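Local structure of 3-oxoacyl-[acyl-carrier-protein] synthase 2 (Rickettsia rickettsii, 4JGA) at residues Tyr97-Ala102 with Asn162-Leu167; Glu104-Ser109 with Tyr172-Pro177; Thr122-Gly127 with Gly166-Lys171. The protein probably catalyses the condensation of malonyl-ACP with a growing acyl chain in fatty acid elongation, as a beta-ketoacyl-ACP synthase II. All blocks are in the same frame, centred on the assembly; numbering follows the deposited sequence. Where two conformers were deposited one is given.

Contact 1: residues Tyr97-Ala102 with Asn162-Leu167; sequences YGVAAA and NLLSGL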
# COMPACT_ATOMS: atom_id res chain seq x y z
N TYR A 97 -7.65 15.67 -0.79
CA TYR A 97 -6.38 16.31 -0.55
C TYR A 97 -5.32 15.81 -1.54
O TYR A 97 -4.55 16.59 -2.09
CB TYR A 97 -5.89 16.08 0.87
CG TYR A 97 -6.80 16.58 1.97
CD1 TYR A 97 -7.71 17.63 1.77
CD2 TYR A 97 -6.75 16.00 3.24
CE1 TYR A 97 -8.52 18.10 2.80
CE2 TYR A 97 -7.54 16.47 4.27
CZ TYR A 97 -8.44 17.49 4.05
OH TYR A 97 -9.20 17.91 5.10
N GLY A 98 -5.30 14.50 -1.77
CA GLY A 98 -4.35 13.84 -2.68
C GLY A 98 -4.53 14.34 -4.11
O GLY A 98 -3.56 14.66 -4.77
N VAL A 99 -5.75 14.41 -4.58
CA VAL A 99 -6.02 14.85 -5.93
C VAL A 99 -5.63 16.32 -6.08
O VAL A 99 -5.07 16.71 -7.09
CB VAL A 99 -7.48 14.61 -6.33
CG1 VAL A 99 -7.79 15.22 -7.69
CG2 VAL A 99 -7.78 13.12 -6.39
N ALA A 100 -5.90 17.12 -5.06
CA ALA A 100 -5.52 18.51 -5.09
C ALA A 100 -3.98 18.68 -5.18
O ALA A 100 -3.48 19.44 -6.01
CB ALA A 100 -6.09 19.24 -3.88
N ALA A 101 -3.24 17.98 -4.33
CA ALA A 101 -1.79 18.08 -4.36
C ALA A 101 -1.21 17.55 -5.71
O ALA A 101 -0.29 18.13 -6.28
CB ALA A 101 -1.16 17.36 -3.18
N ALA A 102 -1.77 16.48 -6.22
CA ALA A 102 -1.29 15.90 -7.46
C ALA A 102 -1.59 16.82 -8.64
O ALA A 102 -0.79 16.95 -9.55
CB ALA A 102 -1.91 14.55 -7.69
N ASN A 162 -6.12 2.96 -2.95
CA ASN A 162 -5.62 3.03 -4.31
C ASN A 162 -6.48 3.86 -5.26
O ASN A 162 -6.09 4.09 -6.41
CB ASN A 162 -5.38 1.65 -4.88
CG ASN A 162 -6.66 0.93 -5.22
OD1 ASN A 162 -7.51 0.68 -4.35
ND2 ASN A 162 -6.80 0.58 -6.46
N LEU A 163 -7.62 4.35 -4.78
CA LEU A 163 -8.44 5.19 -5.64
C LEU A 163 -7.91 6.62 -5.75
O LEU A 163 -8.40 7.41 -6.59
CB LEU A 163 -9.91 5.12 -5.23
CG LEU A 163 -10.77 4.16 -6.06
CD1 LEU A 163 -10.97 4.74 -7.45
CD2 LEU A 163 -10.17 2.78 -6.18
N LEU A 164 -6.91 6.96 -4.95
CA LEU A 164 -6.21 8.23 -5.16
C LEU A 164 -5.40 8.13 -6.44
O LEU A 164 -5.60 8.94 -7.37
CB LEU A 164 -5.37 8.59 -3.98
CG LEU A 164 -4.37 9.75 -4.18
CD1 LEU A 164 -4.99 11.04 -4.70
CD2 LEU A 164 -3.72 9.99 -2.85
N SER A 165 -4.56 7.09 -6.54
CA SER A 165 -3.87 6.78 -7.82
C SER A 165 -4.90 6.60 -8.96
O SER A 165 -4.71 7.12 -10.06
CB SER A 165 -3.00 5.51 -7.71
OG SER A 165 -1.82 5.74 -6.97
N GLY A 166 -6.00 5.90 -8.68
CA GLY A 166 -7.05 5.70 -9.68
C GLY A 166 -7.57 7.01 -10.30
O GLY A 166 -7.62 7.15 -11.52
N LEU A 167 -7.98 7.95 -9.45
CA LEU A 167 -8.57 9.19 -9.92
C LEU A 167 -7.59 10.12 -10.61
O LEU A 167 -7.97 10.77 -11.58
CB LEU A 167 -9.32 9.93 -8.80
CG LEU A 167 -10.67 9.31 -8.41
CD1 LEU A 167 -11.31 10.18 -7.33
CD2 LEU A 167 -11.59 9.22 -9.60
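Leu164 lays its branched end over the bare backbone at Gly98, a position where the helix through 97-102 carries no side chain. Its CD1 methyl reaches the peptide between Gly98 and Val99, with Leu164 CD1 3.4 Å from Gly98 C, while Leu164 CD2 sits 3.9 Å from Gly98 CA. Both methyls thus rest on the glycine's backbone. A chi1 of 168° sets CG of Leu164 anti to its own backbone nitrogen and carries the fork across to the neighbouring helix, although the residue's CB does not itself point there. The backbones come close at this point, Gly98 CA and Leu164 CA being 6.4 Å apart.

Val99 flanks the same leucine. The two side chains run past each other in opposite senses, and Val99 CG2 touches Leu164 CD1 at 3.9 Å. The same methyl lies 4.3 Å from Leu167 CB, one helical turn further along, so CG2 bridges the two leucines while CG1 takes no part. The axes of the two short helical segments approach to 9.6 Å and cross at -43°. Leu167 also packs on Arg87 and Leu88 of helix 85-89 and on Met292 of the second subunit, which places this pairing just behind the dimer interface.

All four touching residues are buried and every side-chain group in the contact is aliphatic. Association thus rests on close shape fit and removal of apolar surface from water, and the bare glycine is consistent with the close approach of the backbones.

Contact 2: residues Glu104-Ser109 with Tyr172-Pro177; sequences EAVEDS and YGFSGP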
# COMPACT_ATOMS: atom_id res chain seq x y z
N GLU A 104 -1.81 20.13 -8.54
CA GLU A 104 -0.79 21.15 -8.46
C GLU A 104 0.59 20.64 -9.00
O GLU A 104 1.25 21.33 -9.81
CB GLU A 104 -0.66 21.67 -7.02
CG GLU A 104 0.36 22.82 -6.93
CD GLU A 104 0.63 23.34 -5.54
OE1 GLU A 104 0.20 22.74 -4.54
OE2 GLU A 104 1.36 24.37 -5.45
N ALA A 105 1.02 19.45 -8.56
CA ALA A 105 2.29 18.91 -9.00
C ALA A 105 2.33 18.68 -10.51
O ALA A 105 3.30 19.05 -11.17
CB ALA A 105 2.61 17.62 -8.28
N VAL A 106 1.29 18.06 -11.05
CA VAL A 106 1.25 17.78 -12.46
C VAL A 106 1.28 19.09 -13.26
O VAL A 106 2.09 19.22 -14.16
CB VAL A 106 0.01 16.95 -12.85
CG1 VAL A 106 -0.15 16.92 -14.37
CG2 VAL A 106 0.16 15.55 -12.33
N GLU A 107 0.44 20.05 -12.90
CA GLU A 107 0.44 21.35 -13.58
C GLU A 107 1.79 22.07 -13.42
O GLU A 107 2.27 22.65 -14.37
CB GLU A 107 -0.71 22.21 -13.10
CG GLU A 107 -2.05 21.70 -13.59
CD GLU A 107 -3.22 22.61 -13.21
OE1 GLU A 107 -2.96 23.64 -12.51
OE2 GLU A 107 -4.39 22.30 -13.59
N ASP A 108 2.41 21.99 -12.24
CA ASP A 108 3.70 22.60 -12.03
C ASP A 108 4.74 21.99 -12.99
O ASP A 108 5.58 22.69 -13.55
CB ASP A 108 4.12 22.39 -10.56
CG ASP A 108 5.48 22.99 -10.24
OD1 ASP A 108 5.74 24.10 -10.74
OD2 ASP A 108 6.27 22.36 -9.47
N SER A 109 4.68 20.67 -13.19
CA SER A 109 5.66 20.00 -14.04
C SER A 109 5.45 20.23 -15.53
O SER A 109 6.36 19.96 -16.31
CB SER A 109 5.62 18.50 -13.79
OG SER A 109 4.43 17.96 -14.32
N TYR A 172 -5.69 12.44 -15.80
CA TYR A 172 -4.68 12.79 -16.80
C TYR A 172 -4.43 11.72 -17.87
O TYR A 172 -3.59 11.90 -18.74
CB TYR A 172 -3.36 13.20 -16.12
CG TYR A 172 -3.55 14.44 -15.29
CD1 TYR A 172 -3.69 15.69 -15.90
CD2 TYR A 172 -3.57 14.38 -13.91
CE1 TYR A 172 -3.88 16.84 -15.14
CE2 TYR A 172 -3.74 15.53 -13.15
CZ TYR A 172 -3.91 16.75 -13.76
OH TYR A 172 -4.06 17.87 -12.99
N GLY A 173 -5.15 10.62 -17.82
CA GLY A 173 -4.85 9.51 -18.72
C GLY A 173 -3.54 8.74 -18.43
O GLY A 173 -3.04 8.08 -19.33
N PHE A 174 -2.99 8.81 -17.23
CA PHE A 174 -1.71 8.15 -16.97
C PHE A 174 -1.94 6.65 -16.84
O PHE A 174 -2.67 6.19 -15.95
CB PHE A 174 -1.05 8.70 -15.73
CG PHE A 174 -0.71 10.16 -15.80
CD1 PHE A 174 -0.42 10.81 -17.00
CD2 PHE A 174 -0.59 10.88 -14.62
CE1 PHE A 174 -0.05 12.16 -17.03
CE2 PHE A 174 -0.25 12.23 -14.64
CZ PHE A 174 0.03 12.87 -15.85
N SER A 175 -1.37 5.88 -17.76
CA SER A 175 -1.73 4.47 -17.92
C SER A 175 -0.59 3.51 -17.65
O SER A 175 -0.68 2.30 -17.92
CB SER A 175 -2.28 4.28 -19.33
OG SER A 175 -1.45 4.95 -20.27
N GLY A 176 0.50 4.04 -17.10
CA GLY A 176 1.59 3.22 -16.57
C GLY A 176 1.21 2.54 -15.25
O GLY A 176 0.03 2.44 -14.92
N PRO A 177 2.22 2.03 -14.51
CA PRO A 177 1.95 1.39 -13.24
C PRO A 177 1.05 2.24 -12.34
O PRO A 177 1.30 3.43 -12.18
CB PRO A 177 3.33 1.21 -12.60
CG PRO A 177 4.28 1.25 -13.73
CD PRO A 177 3.66 2.12 -14.80
O HOH W 1 -4.93 19.93 -14.33
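With chi1 of 168°, Val106 holds CG1 anti to its backbone nitrogen and CG2 beside that nitrogen; Tyr172, at chi1 -64°, swings its ring back to meet this fork from the opposite direction. CG1 of Val106 stands almost straight above the ring, 3.8 Å from the Tyr172 ring centroid and 12° off the normal, a well-centred CH-pi contact. The other methyl is shared: Val106 CG2 lies 4.0 Å from Tyr172 CE2 and 4.1 Å from Phe174 CE2, meeting the phenylalanine at its edge, near the ring plane. Within the loop, Tyr172 CB covers a face of the Phe174 ring, 3.4 Å above its plane.

Toward the exposed Glu107 the chemistry turns polar. A water in the plane of the Tyr172 ring, at its edge, lies 2.6 Å from Tyr172 OH and donates to Glu107 OE2 at 2.5 Å, bridging the phenol to the carboxylate. Beyond the valine, Ser109 OG donates to Val106 O at 2.7 Å, tying off the last turn of the helix.

Gly173, with positive phi, is where the chain leaves helix 163-172; Phe174, next in the chain, is buried. The contact joins the C-terminal end of helix 93-109 to this exit loop: Val106 and Phe174 both rest on Ile208 of strand 206-213, Phe174 also touches strand 122-127, and Leu112 packs against both Val106 and Tyr172.

Contact 3: residues Thr122-Gly127 with Gly166-Lys171; sequences TGLILG and GLVSIK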
# COMPACT_ATOMS: atom_id res chain seq x y z
N THR A 122 3.87 6.84 -17.98
CA THR A 122 3.60 7.64 -16.81
C THR A 122 2.84 6.80 -15.80
O THR A 122 1.76 6.32 -16.09
CB THR A 122 2.79 8.90 -17.16
OG1 THR A 122 3.53 9.69 -18.10
CG2 THR A 122 2.58 9.71 -15.92
N GLY A 123 3.44 6.60 -14.63
CA GLY A 123 2.86 5.81 -13.59
C GLY A 123 2.61 6.66 -12.34
O GLY A 123 2.94 7.83 -12.29
N LEU A 124 2.05 6.00 -11.33
CA LEU A 124 1.73 6.63 -10.05
C LEU A 124 2.02 5.67 -8.87
O LEU A 124 1.75 4.46 -8.95
CB LEU A 124 0.24 7.02 -9.99
CG LEU A 124 -0.37 7.76 -11.20
CD1 LEU A 124 -0.88 6.77 -12.22
CD2 LEU A 124 -1.51 8.66 -10.75
N ILE A 125 2.53 6.25 -7.78
CA ILE A 125 2.61 5.59 -6.48
C ILE A 125 2.18 6.62 -5.45
O ILE A 125 2.97 7.46 -4.97
CB ILE A 125 4.00 5.04 -6.14
CG1 ILE A 125 4.48 4.06 -7.22
CG2 ILE A 125 3.95 4.30 -4.81
CD1 ILE A 125 5.80 3.37 -6.89
N LEU A 126 0.89 6.55 -5.14
CA LEU A 126 0.24 7.48 -4.25
C LEU A 126 -0.38 6.66 -3.10
O LEU A 126 -1.05 5.65 -3.32
CB LEU A 126 -0.81 8.34 -4.98
CG LEU A 126 -0.30 9.27 -6.04
CD1 LEU A 126 -1.44 9.81 -6.88
CD2 LEU A 126 0.46 10.41 -5.39
N GLY A 127 -0.07 7.07 -1.87
CA GLY A 127 -0.49 6.29 -0.71
C GLY A 127 -1.13 7.10 0.39
O GLY A 127 -1.28 8.34 0.29
N GLY A 166 -6.00 5.90 -8.68
CA GLY A 166 -7.05 5.70 -9.68
C GLY A 166 -7.57 7.01 -10.30
O GLY A 166 -7.62 7.15 -11.52
N LEU A 167 -7.98 7.95 -9.45
CA LEU A 167 -8.57 9.19 -9.92
C LEU A 167 -7.59 10.12 -10.61
O LEU A 167 -7.97 10.77 -11.58
CB LEU A 167 -9.32 9.93 -8.80
CG LEU A 167 -10.67 9.31 -8.41
CD1 LEU A 167 -11.31 10.18 -7.33
CD2 LEU A 167 -11.59 9.22 -9.60
N VAL A 168 -6.35 10.18 -10.14
CA VAL A 168 -5.34 11.00 -10.78
C VAL A 168 -5.05 10.37 -12.13
O VAL A 168 -4.92 11.08 -13.12
CB VAL A 168 -4.08 11.12 -9.94
CG1 VAL A 168 -2.97 11.91 -10.65
CG2 VAL A 168 -4.41 11.80 -8.61
N SER A 169 -5.00 9.04 -12.19
CA SER A 169 -4.77 8.35 -13.46
C SER A 169 -5.87 8.70 -14.47
O SER A 169 -5.61 8.99 -15.63
CB SER A 169 -4.70 6.82 -13.23
OG SER A 169 -4.85 6.07 -14.43
N ILE A 170 -7.10 8.66 -14.01
CA ILE A 170 -8.23 8.98 -14.86
C ILE A 170 -8.19 10.45 -15.31
O ILE A 170 -8.41 10.74 -16.45
CB ILE A 170 -9.55 8.68 -14.16
CG1 ILE A 170 -9.68 7.15 -13.99
CG2 ILE A 170 -10.75 9.31 -14.93
CD1 ILE A 170 -10.73 6.75 -12.97
N LYS A 171 -7.88 11.34 -14.39
CA LYS A 171 -7.85 12.74 -14.69
C LYS A 171 -6.90 13.02 -15.83
O LYS A 171 -7.25 13.78 -16.73
CB LYS A 171 -7.41 13.55 -13.47
CG LYS A 171 -7.50 15.06 -13.69
CD LYS A 171 -7.54 15.85 -12.38
CE LYS A 171 -7.70 17.35 -12.65
NZ LYS A 171 -7.70 18.10 -11.36
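Leu124 on the strand and Val168 on the helix form the centre of this contact, which begins two residues into the strand. Thr122, where the strand starts, has its hydroxyl hydrogen-bonded to Trp111 NE1 and Ser118 O and not to the helix.

Leu124 then points at the helix. Its CD2 methyl settles against the flank of Val168, with Leu124 CD2 3.6 Å from both Val168 CB and Val168 CG1; it also lies 3.8 Å from Ser169 N, so it reaches the helix backbone. The second methyl extends the contact by one residue, Leu124 CD1 being 4.0 Å from Ser169 CB. The serine thus offers its carbon to the leucine, while its hydroxyl, in one of two conformers, is used elsewhere, in a hydrogen bond with Phe174 O.

Ile125, by the alternation of the strand, belongs to the other face of the sheet and packs on helix 187-200. Leu126 returns to the near face, where it meets Val168 at about a right angle, with Leu126 CD1 4.0 Å from Val168 CG2. Val168 CB points at the strand, and its chi1 of 176° turns the fork to put CG1 against Leu124 and CG2 against Leu126. One valine is in this way wedged between two strand leucines.

The short axes pass 9.1 Å apart, and their directions make 153°, so the helix runs roughly antiparallel to the strand it covers. On the far side of the helix, Leu167 and Ile170 pack on Met292 and His291 of the second subunit. A helix laid on a sheet through alternate strand residues, with another helix on the opposite face, is the layered alpha/beta architecture of the thiolase fold, to which beta-ketoacyl synthases belong.

Helix 163-172 and its exit loop supply one side of all three contacts: contact 1 sets its beginning against helix 93-109, contact 3 lays its middle on strand 122-127, and contact 2 brings its end and the following loop back to helix 93-109. Contacts 1 and 3 are buried, aliphatic at the side-chain atoms that touch, and share Gly166 and Leu167; their centres lie about 6 Å apart. Contact 2, nearer the surface, adds aromatic faces and a water bridge. It joins contact 3 by a probable backbone hydrogen bond, Gly176 N to Thr122 O, whereas contacts 1 and 3 meet largely by packing, such as Ala102 on Val168.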